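Local coordinates for fructokinase (PDB 5YGG), which catalyses the phosphorylation of fructose with ATP, as a sugar kinase of the PfkB (ribokinase-like) family, at residues F171-R176 against A188-A193; L196-K201 against Q227-V232; D266-G271 against W294-G299. The protein carries 2 engineered substitutions. All blocks are in the same frame, centred on the assembly; numbering follows the deposited sequence.

How the contacts relate
The three contacts follow one another along the chain, from contact 1 to contact 3. Contacts 1 and 2 have centres about 12 Å apart and share the large, mostly parallel sheet, in which strands 168-172, 199-203 and 230-234 are neighbours. Helix 186-194 of contact 1 leads directly into strand 199-203 of contact 2. Contact 3 pairs helices 264-278 and 285-302, with its centre about 16 Å from contact 2 and 19 Å from contact 1. Phe268 packs on Val232, and Asn174 ND2 probably donates a hydrogen bond to Asp266 OD1. Contacts 1 and 3 both reach fructose, and contacts 2 and 3 both reach ADP, so together they frame the active-site cleft.

Contact 1: F171-R176 against A188-A193; sequences FDPNLR and ATVMRA. With CA (calcium ion), chain D; FRU (beta-D-fructofuranose), chain C.
Phe171 lays one face of its ring against Ala193. The methyl CB of Ala193 is 3.8 Å from the ring centroid and 15° off the ring normal, a CH-pi contact. Pro173 N lies over the opposite face, so the ring is held between its own loop and the helix. Val190 comes in at the ring edge: its CG1 is in the ring plane, 3.7 Å from Phe171 CE2, and the two side chains cross at about a right angle. The ring extends toward the helix because CG is anti to the backbone N (chi1 -176°). The two branches of Val190 divide the work. CG1 also meets Pro173 CB, while CG2 meets Leu175 CD2 at 4.0 Å.

Past these apolar groups the loop turns to the ligands. Asn174 OD1 binds the calcium ion at 2.5 Å. Three waters also bind it; two donate to the Asp172 carboxylate oxygens. The guanidinium of Arg176 is steadied by a bond from NH1 to Leu175 O, which it approaches from above the carbonyl plane. Its NE donates to fructose O2 at 3.1 Å, nearly straight at 171°, and NH2 donates to fructose O5.

The contact joins the first strand and the helix of the beta-alpha-beta unit formed by 168-172, 186-194 and 199-203. Leu210 of helix 204-211 packs on Pro173 and Val190, and Phe156 of helix 151-165 packs on Ala193.

Contact 2: L196-K201 against Q227-V232; sequences LADVVK and QIPLVV. With ADP (adenosine-5'-diphosphate), chain B.
Val200 bonds to the neighbouring strand through N and O: its N donates to Leu230 O at 3.0 Å, its O accepts from Val232 N at 2.9 Å. Leu230 N donates to Asp198 O. The two bonds of Val200 are nearly straight; this one bends to 138° at the hydrogen. It lies where Pro229 crowds the same carbonyl, its CD 3.3 Å from Asp198 O. The proline ring packs beside this first bond, at the N-terminal start of the paired strands. CA-H...O contacts fill in between, as from Val199 CA to Leu230 O.

Side chains alternate between the two faces of the sheet. Val199 and Leu230 lie side by side and point the same way, with CG2 of Val199 4.2 Å from CD2 of Leu230. On the other face, CG2 of Val200 meets CG2 of Ile228 at 4.0 Å, the side chains crossing at about a right angle. CG2 of Val231 comes up to CB of Val200.

The two strands run parallel, with axes 4.8 Å apart and 11° between them. They are neighbours in the large mixed sheet at the core of ribokinase-like kinases. Strand 230-234 is the last of its parallel run, and 240-244 follows antiparallel. The ligands bind near the C-terminal strand ends.

Lys201 reaches that end. Its chain bends at chi2 (-107°) and then runs extended, carrying NZ away from Val232 to donate to ADP O3B at 2.7 Å. Asp172 OD2 makes a long, weak ion pair with the same NZ. Val269 of helix 264-278 packs against the lysine chain, and Phe268 of that helix packs on Val232. Beyond Val199, strand 168-172 continues the sheet, and Val169 N binds Asp198 OD2. Strand 240-244 flanks Leu230 and Val231, and Trp282 packs on Asp198, Val199 and Pro229.

Contact 3: D266-G271 against W294-G299; sequences DAFVGG and WANGCG. With ADP (adenosine-5'-diphosphate), chain B; FRU (beta-D-fructofuranose), chain C.
Ala295 drives its methyl CB straight onto the ring face of Phe268, 3.5 Å from the centroid and 8° off the normal. The same CB lies 3.1 Å from Phe268 O, so backbone and ring both close around it. The ring reaches across because its CG stands anti to the backbone N (chi1 180°). Close by, Cys298 CB rests 3.2 Å from Ala267 O. Gly271 has no side chain, so its CA can approach Cys298 SG and the Ala295 backbone. The helix axes pass 7.0 Å apart, roughly antiparallel at 147°.

Packing is looser toward Trp294, whose CB comes no nearer than 4.1 Å to Gly271 O. Trp294 meets Tyr319 edge-to-face. The contact is buried throughout; its other border lines the ligand sites. Asn296 OD1 lies in the ring plane at the edge of Phe268, 3.2 Å from CE2, and accepts from ADP O2' at 2.7 Å; its ND2 bonds to Val251 O. Gly299 CA lies 3.2 Å from ADP O4'; a bare glycine leaves the ribose room. Asp266 OD2 accepts from fructose O6, the hydroxyl that fructokinases of this class phosphorylate. This matches the aspartate of the C-terminal PfkB signature, which in relatives serves as the catalytic base.

Contact 1: F171-R176 against A188-A193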
loop_
_atom_site.group_PDB
_atom_site.type_symbol
_atom_site.label_atom_id
_atom_site.label_comp_id
_atom_site.label_asym_id
_atom_site.label_seq_id
_atom_site.Cartn_x
_atom_site.Cartn_y
_atom_site.Cartn_z
ATOM N N PHE A 171 3.237 23.073 15.443
ATOM C CA PHE A 171 2.149 22.174 15.074
ATOM C C PHE A 171 1.507 22.624 13.776
ATOM O O PHE A 171 1.151 23.793 13.608
ATOM C CB PHE A 171 1.095 22.119 16.192
ATOM C CG PHE A 171 -0.035 21.144 15.935
ATOM C CD1 PHE A 171 0.220 19.808 15.694
ATOM C CD2 PHE A 171 -1.354 21.566 15.978
ATOM C CE1 PHE A 171 -0.812 18.903 15.480
ATOM C CE2 PHE A 171 -2.400 20.666 15.760
ATOM C CZ PHE A 171 -2.125 19.335 15.509
ATOM N N ASP A 172 1.375 21.683 12.851
ATOM C CA ASP A 172 0.713 21.904 11.585
ATOM C C ASP A 172 -0.333 20.806 11.493
ATOM O O ASP A 172 0.024 19.659 11.249
ATOM C CB ASP A 172 1.736 21.833 10.441
ATOM C CG ASP A 172 1.100 21.892 9.050
ATOM O OD1 ASP A 172 -0.128 22.101 8.922
ATOM O OD2 ASP A 172 1.863 21.749 8.068
ATOM N N PRO A 173 -1.616 21.143 11.716
ATOM C CA PRO A 173 -2.659 20.106 11.680
ATOM C C PRO A 173 -2.537 19.186 10.465
ATOM O O PRO A 173 -2.507 17.972 10.654
ATOM C CB PRO A 173 -3.956 20.916 11.637
ATOM C CG PRO A 173 -3.631 22.137 12.423
ATOM C CD PRO A 173 -2.169 22.457 12.088
ATOM N N ASN A 174 -2.425 19.741 9.262
ATOM C CA ASN A 174 -2.219 18.908 8.083
ATOM C C ASN A 174 -3.247 17.782 8.043
ATOM O O ASN A 174 -2.900 16.595 8.015
ATOM C CB ASN A 174 -0.806 18.319 8.086
ATOM C CG ASN A 174 -0.050 18.597 6.804
ATOM O OD1 ASN A 174 -0.642 18.741 5.734
ATOM N ND2 ASN A 174 1.276 18.667 6.909
ATOM N N LEU A 175 -4.517 18.161 8.078
ATOM C CA LEU A 175 -5.589 17.194 8.313
ATOM C C LEU A 175 -5.723 16.122 7.231
ATOM O O LEU A 175 -5.751 16.416 6.028
ATOM C CB LEU A 175 -6.909 17.939 8.469
ATOM C CG LEU A 175 -6.943 18.944 9.616
ATOM C CD1 LEU A 175 -8.304 19.666 9.660
ATOM C CD2 LEU A 175 -6.598 18.270 10.972
ATOM N N ARG A 176 -5.806 14.873 7.681
ATOM C CA ARG A 176 -6.090 13.742 6.803
ATOM C C ARG A 176 -7.079 12.836 7.523
ATOM O O ARG A 176 -6.687 11.890 8.197
ATOM C CB ARG A 176 -4.819 12.983 6.442
ATOM C CG ARG A 176 -3.676 13.859 5.927
ATOM C CD ARG A 176 -3.874 14.365 4.483
ATOM N NE ARG A 176 -2.617 14.948 4.017
ATOM C CZ ARG A 176 -2.297 16.236 4.127
ATOM N NH1 ARG A 176 -3.160 17.103 4.646
ATOM N NH2 ARG A 176 -1.113 16.660 3.705
ATOM N N ALA A 188 -11.451 17.772 18.374
ATOM C CA ALA A 188 -11.033 18.013 19.758
ATOM C C ALA A 188 -9.563 17.655 19.983
ATOM O O ALA A 188 -8.841 18.373 20.683
ATOM C CB ALA A 188 -11.912 17.237 20.732
ATOM N N THR A 189 -9.131 16.538 19.406
ATOM C CA THR A 189 -7.758 16.080 19.582
ATOM C C THR A 189 -6.782 17.082 18.961
ATOM O O THR A 189 -5.761 17.452 19.561
ATOM C CB THR A 189 -7.556 14.667 18.975
ATOM O OG1 THR A 189 -8.430 13.735 19.636
ATOM C CG2 THR A 189 -6.131 14.203 19.174
ATOM N N VAL A 190 -7.114 17.557 17.767
ATOM C CA VAL A 190 -6.261 18.516 17.103
ATOM C C VAL A 190 -6.230 19.838 17.867
ATOM O O VAL A 190 -5.172 20.426 18.063
ATOM C CB VAL A 190 -6.724 18.741 15.653
ATOM C CG1 VAL A 190 -5.957 19.891 15.024
ATOM C CG2 VAL A 190 -6.509 17.453 14.842
ATOM N N MET A 191 -7.384 20.284 18.346
ATOM C CA MET A 191 -7.392 21.567 19.047
ATOM C C MET A 191 -6.655 21.480 20.382
ATOM O O MET A 191 -6.116 22.476 20.857
ATOM C CB MET A 191 -8.822 22.064 19.249
ATOM C CG MET A 191 -9.497 22.477 17.950
ATOM S SD MET A 191 -8.552 23.741 17.073
ATOM C CE MET A 191 -8.852 25.156 18.132
ATOM N N ARG A 192 -6.621 20.296 20.990
ATOM C CA ARG A 192 -5.806 20.125 22.193
ATOM C C ARG A 192 -4.316 20.367 21.889
ATOM O O ARG A 192 -3.604 20.975 22.686
ATOM C CB ARG A 192 -6.008 18.735 22.810
ATOM C CG ARG A 192 -4.938 18.402 23.856
ATOM C CD ARG A 192 -5.471 17.542 24.977
ATOM N NE ARG A 192 -5.273 16.112 24.772
ATOM C CZ ARG A 192 -4.367 15.381 25.417
ATOM N NH1 ARG A 192 -3.548 15.939 26.300
ATOM N NH2 ARG A 192 -4.278 14.086 25.178
ATOM N N ALA A 193 -3.855 19.907 20.731
ATOM C CA ALA A 193 -2.468 20.128 20.344
ATOM C C ALA A 193 -2.233 21.592 19.976
ATOM O O ALA A 193 -1.168 22.157 20.262
ATOM C CB ALA A 193 -2.097 19.227 19.193
HETATM CA CA CA D . -0.698 20.853 4.444
HETATM C C1 FRU C . 0.763 12.488 4.823
HETATM C C2 FRU C . 0.827 13.234 3.466
HETATM C C3 FRU C . 1.926 12.688 2.542
HETATM C C4 FRU C . 2.382 13.750 1.858
HETATM C C5 FRU C . 2.272 14.965 2.938
HETATM C C6 FRU C . 2.075 16.310 2.289
HETATM O O1 FRU C . 1.836 12.831 5.693
HETATM O O2 FRU C . -0.331 13.197 2.894
HETATM O O3 FRU C . 1.288 11.694 1.647
HETATM O O4 FRU C . 3.765 13.634 1.434
HETATM O O5 FRU C . 1.242 14.721 3.707
HETATM O O6 FRU C . 1.829 17.244 3.339
HETATM O O HOH W 1 -1.434 22.363 6.650
HETATM O O HOH W 2 1.664 21.336 5.462
HETATM O O HOH W 3 -3.149 20.017 4.517
#

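Contact 2: L196-K201 against Q227-V232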
loop_
_atom_site.group_PDB
_atom_site.type_symbol
_atom_site.label_atom_id
_atom_site.label_comp_id
_atom_site.label_asym_id
_atom_site.label_seq_id
_atom_site.Cartn_x
_atom_site.Cartn_y
_atom_site.Cartn_z
ATOM N N LEU A 196 -1.157 23.537 22.790
ATOM C CA LEU A 196 0.155 23.271 23.369
ATOM C C LEU A 196 1.287 23.940 22.592
ATOM O O LEU A 196 2.425 23.948 23.049
ATOM C CB LEU A 196 0.417 21.767 23.429
ATOM C CG LEU A 196 -0.435 20.929 24.378
ATOM C CD1 LEU A 196 -0.201 19.448 24.122
ATOM C CD2 LEU A 196 -0.097 21.283 25.823
ATOM N N ALA A 197 0.983 24.493 21.422
ATOM C CA ALA A 197 2.044 24.907 20.499
ATOM C C ALA A 197 2.504 26.352 20.665
ATOM O O ALA A 197 1.731 27.223 21.076
ATOM C CB ALA A 197 1.597 24.677 19.067
ATOM N N ASP A 198 3.773 26.591 20.333
ATOM C CA ASP A 198 4.327 27.942 20.241
ATOM C C ASP A 198 4.035 28.525 18.876
ATOM O O ASP A 198 3.842 29.734 18.720
ATOM C CB ASP A 198 5.837 27.935 20.483
ATOM C CG ASP A 198 6.183 27.546 21.895
ATOM O OD1 ASP A 198 6.063 28.420 22.788
ATOM O OD2 ASP A 198 6.548 26.376 22.114
ATOM N N VAL A 199 4.031 27.643 17.882
ATOM C CA VAL A 199 3.839 28.027 16.489
ATOM C C VAL A 199 2.799 27.102 15.900
ATOM O O VAL A 199 2.920 25.896 16.036
ATOM C CB VAL A 199 5.151 27.907 15.666
ATOM C CG1 VAL A 199 4.885 28.191 14.186
ATOM C CG2 VAL A 199 6.216 28.835 16.225
ATOM N N VAL A 200 1.761 27.662 15.279
ATOM C CA VAL A 200 0.774 26.837 14.599
ATOM C C VAL A 200 0.619 27.342 13.188
ATOM O O VAL A 200 0.480 28.547 12.969
ATOM C CB VAL A 200 -0.602 26.852 15.295
ATOM C CG1 VAL A 200 -1.566 25.882 14.601
ATOM C CG2 VAL A 200 -0.466 26.450 16.753
ATOM N N LYS A 201 0.645 26.420 12.232
ATOM C CA LYS A 201 0.387 26.762 10.843
ATOM C C LYS A 201 -0.910 26.116 10.374
ATOM O O LYS A 201 -1.080 24.906 10.535
ATOM C CB LYS A 201 1.546 26.306 9.959
ATOM C CG LYS A 201 1.304 26.504 8.470
ATOM C CD LYS A 201 1.054 25.167 7.788
ATOM C CE LYS A 201 0.936 25.313 6.293
ATOM N NZ LYS A 201 0.405 24.063 5.685
ATOM N N GLN A 227 -3.727 32.083 23.456
ATOM C CA GLN A 227 -2.496 32.864 23.626
ATOM C C GLN A 227 -1.307 32.239 22.871
ATOM O O GLN A 227 -0.213 32.060 23.418
ATOM C CB GLN A 227 -2.175 33.022 25.125
ATOM C CG GLN A 227 -3.276 33.720 25.944
ATOM C CD GLN A 227 -3.379 35.212 25.646
ATOM O OE1 GLN A 227 -4.431 35.833 25.876
ATOM N NE2 GLN A 227 -2.293 35.799 25.148
ATOM N N ILE A 228 -1.521 31.910 21.604
ATOM C CA ILE A 228 -0.446 31.326 20.799
ATOM C C ILE A 228 0.522 32.406 20.330
ATOM O O ILE A 228 0.100 33.416 19.764
ATOM C CB ILE A 228 -0.999 30.574 19.578
ATOM C CG1 ILE A 228 -2.044 29.554 20.020
ATOM C CG2 ILE A 228 0.134 29.883 18.794
ATOM C CD1 ILE A 228 -2.890 29.017 18.880
ATOM N N PRO A 229 1.828 32.207 20.575
ATOM C CA PRO A 229 2.832 33.202 20.185
ATOM C C PRO A 229 2.820 33.538 18.685
ATOM O O PRO A 229 2.921 34.709 18.297
ATOM C CB PRO A 229 4.151 32.528 20.578
ATOM C CG PRO A 229 3.780 31.622 21.702
ATOM C CD PRO A 229 2.417 31.103 21.356
ATOM N N LEU A 230 2.685 32.519 17.847
ATOM C CA LEU A 230 2.735 32.721 16.399
ATOM C C LEU A 230 1.770 31.799 15.688
ATOM O O LEU A 230 1.874 30.578 15.798
ATOM C CB LEU A 230 4.149 32.498 15.863
ATOM C CG LEU A 230 4.315 32.530 14.331
ATOM C CD1 LEU A 230 3.818 33.851 13.727
ATOM C CD2 LEU A 230 5.773 32.279 13.938
ATOM N N VAL A 231 0.818 32.385 14.973
ATOM C CA VAL A 231 -0.048 31.607 14.106
ATOM C C VAL A 231 0.158 32.081 12.675
ATOM O O VAL A 231 0.149 33.278 12.420
ATOM C CB VAL A 231 -1.507 31.732 14.515
ATOM C CG1 VAL A 231 -2.420 31.156 13.439
ATOM C CG2 VAL A 231 -1.730 31.015 15.851
ATOM N N VAL A 232 0.381 31.143 11.757
ATOM C CA VAL A 232 0.522 31.487 10.351
ATOM C C VAL A 232 -0.562 30.786 9.538
ATOM O O VAL A 232 -0.800 29.585 9.701
ATOM C CB VAL A 232 1.910 31.117 9.821
ATOM C CG1 VAL A 232 2.005 31.443 8.340
ATOM C CG2 VAL A 232 2.965 31.867 10.618
HETATM P PB ADP B . -1.373 24.179 2.290
HETATM O O1B ADP B . -2.904 24.222 2.143
HETATM O O2B ADP B . -0.949 22.782 2.493
HETATM O O3B ADP B . -0.932 25.017 3.506
HETATM P PA ADP B . -0.998 26.299 0.352
HETATM O O1A ADP B . -1.872 26.166 -0.921
HETATM O O2A ADP B . -1.734 27.151 1.360
HETATM O O3A ADP B . -0.670 24.799 0.978
HETATM O "O5'" ADP B . 0.367 26.988 -0.024
HETATM C "C5'" ADP B . 1.515 26.685 0.741
HETATM C "C4'" ADP B . 2.436 27.682 0.625
HETATM O "O4'" ADP B . 3.280 27.468 -0.629
HETATM C "C3'" ADP B . 1.756 29.086 0.418
HETATM O "O3'" ADP B . 1.685 29.842 1.684
HETATM C "C2'" ADP B . 2.516 29.700 -0.401
HETATM O "O2'" ADP B . 3.581 30.395 0.341
HETATM C "C1'" ADP B . 3.149 28.538 -1.371
HETATM N N9 ADP B . 2.301 28.300 -2.471
HETATM C C8 ADP B . 1.306 27.425 -2.755
HETATM N N7 ADP B . 0.854 27.700 -4.001
HETATM C C5 ADP B . 1.574 28.748 -4.493
HETATM C C6 ADP B . 1.526 29.417 -5.703
HETATM N N6 ADP B . 0.814 29.347 -6.836
HETATM N N1 ADP B . 2.377 30.453 -5.942
HETATM C C2 ADP B . 3.278 30.829 -4.982
HETATM N N3 ADP B . 3.335 30.182 -3.790
HETATM C C4 ADP B . 2.473 29.128 -3.550
#

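Contact 3: D266-G271 against W294-G299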
loop_
_atom_site.group_PDB
_atom_site.type_symbol
_atom_site.label_atom_id
_atom_site.label_comp_id
_atom_site.label_asym_id
_atom_site.label_seq_id
_atom_site.Cartn_x
_atom_site.Cartn_y
_atom_site.Cartn_z
ATOM N N ASP A 266 4.423 21.785 3.554
ATOM C CA ASP A 266 5.524 21.298 4.386
ATOM C C ASP A 266 6.805 22.052 4.063
ATOM O O ASP A 266 7.635 22.304 4.936
ATOM C CB ASP A 266 5.739 19.799 4.184
ATOM C CG ASP A 266 4.508 18.977 4.529
ATOM O OD1 ASP A 266 3.729 19.404 5.412
ATOM O OD2 ASP A 266 4.325 17.901 3.923
ATOM N N ALA A 267 6.964 22.398 2.793
ATOM C CA ALA A 267 8.106 23.197 2.374
ATOM C C ALA A 267 8.059 24.552 3.046
ATOM O O ALA A 267 9.082 25.088 3.463
ATOM C CB ALA A 267 8.118 23.361 0.878
ATOM N N PHE A 268 6.855 25.112 3.098
ATOM C CA PHE A 268 6.587 26.370 3.784
ATOM C C PHE A 268 7.028 26.257 5.237
ATOM O O PHE A 268 7.801 27.084 5.720
ATOM C CB PHE A 268 5.097 26.723 3.675
ATOM C CG PHE A 268 4.715 28.006 4.364
ATOM C CD1 PHE A 268 4.452 28.030 5.726
ATOM C CD2 PHE A 268 4.583 29.192 3.643
ATOM C CE1 PHE A 268 4.097 29.209 6.361
ATOM C CE2 PHE A 268 4.225 30.363 4.274
ATOM C CZ PHE A 268 3.987 30.374 5.638
ATOM N N VAL A 269 6.560 25.222 5.937
ATOM C CA VAL A 269 6.934 25.032 7.343
ATOM C C VAL A 269 8.445 24.828 7.506
ATOM O O VAL A 269 9.052 25.332 8.459
ATOM C CB VAL A 269 6.180 23.834 7.954
ATOM C CG1 VAL A 269 6.676 23.522 9.366
ATOM C CG2 VAL A 269 4.679 24.095 7.944
ATOM N N GLY A 270 9.058 24.119 6.559
ATOM C CA GLY A 270 10.496 23.918 6.609
ATOM C C GLY A 270 11.299 25.206 6.545
ATOM O O GLY A 270 12.265 25.379 7.291
ATOM N N GLY A 271 10.930 26.105 5.632
ATOM C CA GLY A 271 11.617 27.385 5.543
ATOM C C GLY A 271 11.391 28.218 6.795
ATOM O O GLY A 271 12.301 28.866 7.310
ATOM N N TRP A 294 10.966 33.485 3.723
ATOM C CA TRP A 294 11.612 32.235 3.313
ATOM C C TRP A 294 10.579 31.128 3.085
ATOM O O TRP A 294 10.632 30.397 2.099
ATOM C CB TRP A 294 12.629 31.769 4.364
ATOM C CG TRP A 294 13.961 32.475 4.313
ATOM C CD1 TRP A 294 14.178 33.817 4.295
ATOM C CD2 TRP A 294 15.256 31.856 4.306
ATOM N NE1 TRP A 294 15.530 34.077 4.255
ATOM C CE2 TRP A 294 16.212 32.885 4.261
ATOM C CE3 TRP A 294 15.695 30.529 4.331
ATOM C CZ2 TRP A 294 17.584 32.633 4.237
ATOM C CZ3 TRP A 294 17.059 30.277 4.303
ATOM C CH2 TRP A 294 17.988 31.325 4.264
ATOM N N ALA A 295 9.648 31.005 4.027
ATOM C CA ALA A 295 8.600 29.996 3.949
ATOM C C ALA A 295 7.808 30.097 2.636
ATOM O O ALA A 295 7.531 29.092 1.994
ATOM C CB ALA A 295 7.676 30.126 5.144
ATOM N N ASN A 296 7.463 31.317 2.238
ATOM C CA ASN A 296 6.693 31.520 1.020
ATOM C C ASN A 296 7.499 31.066 -0.184
ATOM O O ASN A 296 6.969 30.446 -1.106
ATOM C CB ASN A 296 6.307 32.992 0.844
ATOM C CG ASN A 296 5.034 33.364 1.587
ATOM O OD1 ASN A 296 4.186 32.519 1.849
ATOM N ND2 ASN A 296 4.897 34.641 1.917
ATOM N N GLY A 297 8.785 31.389 -0.165
ATOM C CA GLY A 297 9.660 31.049 -1.273
ATOM C C GLY A 297 9.801 29.545 -1.412
ATOM O O GLY A 297 9.781 29.011 -2.524
ATOM N N CYS A 298 9.948 28.868 -0.282
ATOM C CA CYS A 298 10.073 27.413 -0.251
ATOM C C CYS A 298 8.798 26.748 -0.750
ATOM O O CYS A 298 8.841 25.806 -1.548
ATOM C CB CYS A 298 10.407 26.935 1.172
ATOM S SG CYS A 298 12.108 27.346 1.692
ATOM N N GLY A 299 7.661 27.247 -0.280
ATOM C CA GLY A 299 6.375 26.729 -0.704
ATOM C C GLY A 299 6.174 26.808 -2.207
ATOM O O GLY A 299 5.709 25.852 -2.828
HETATM P PB ADP B . -1.373 24.179 2.290
HETATM O O1B ADP B . -2.904 24.222 2.143
HETATM O O2B ADP B . -0.949 22.782 2.493
HETATM O O3B ADP B . -0.932 25.017 3.506
HETATM P PA ADP B . -0.998 26.299 0.352
HETATM O O1A ADP B . -1.872 26.166 -0.921
HETATM O O2A ADP B . -1.734 27.151 1.360
HETATM O O3A ADP B . -0.670 24.799 0.978
HETATM O "O5'" ADP B . 0.367 26.988 -0.024
HETATM C "C5'" ADP B . 1.515 26.685 0.741
HETATM C "C4'" ADP B . 2.436 27.682 0.625
HETATM O "O4'" ADP B . 3.280 27.468 -0.629
HETATM C "C3'" ADP B . 1.756 29.086 0.418
HETATM O "O3'" ADP B . 1.685 29.842 1.684
HETATM C "C2'" ADP B . 2.516 29.700 -0.401
HETATM O "O2'" ADP B . 3.581 30.395 0.341
HETATM C "C1'" ADP B . 3.149 28.538 -1.371
HETATM N N9 ADP B . 2.301 28.300 -2.471
HETATM C C8 ADP B . 1.306 27.425 -2.755
HETATM N N7 ADP B . 0.854 27.700 -4.001
HETATM C C5 ADP B . 1.574 28.748 -4.493
HETATM C C6 ADP B . 1.526 29.417 -5.703
HETATM N N6 ADP B . 0.814 29.347 -6.836
HETATM N N1 ADP B . 2.377 30.453 -5.942
HETATM C C2 ADP B . 3.278 30.829 -4.982
HETATM N N3 ADP B . 3.335 30.182 -3.790
HETATM C C4 ADP B . 2.473 29.128 -3.550
HETATM C C1 FRU C . 0.763 12.488 4.823
HETATM C C2 FRU C . 0.827 13.234 3.466
HETATM C C3 FRU C . 1.926 12.688 2.542
HETATM C C4 FRU C . 2.382 13.750 1.858
HETATM C C5 FRU C . 2.272 14.965 2.938
HETATM C C6 FRU C . 2.075 16.310 2.289
HETATM O O1 FRU C . 1.836 12.831 5.693
HETATM O O2 FRU C . -0.331 13.197 2.894
HETATM O O3 FRU C . 1.288 11.694 1.647
HETATM O O4 FRU C . 3.765 13.634 1.434
HETATM O O5 FRU C . 1.242 14.721 3.707
HETATM O O6 FRU C . 1.829 17.244 3.339
#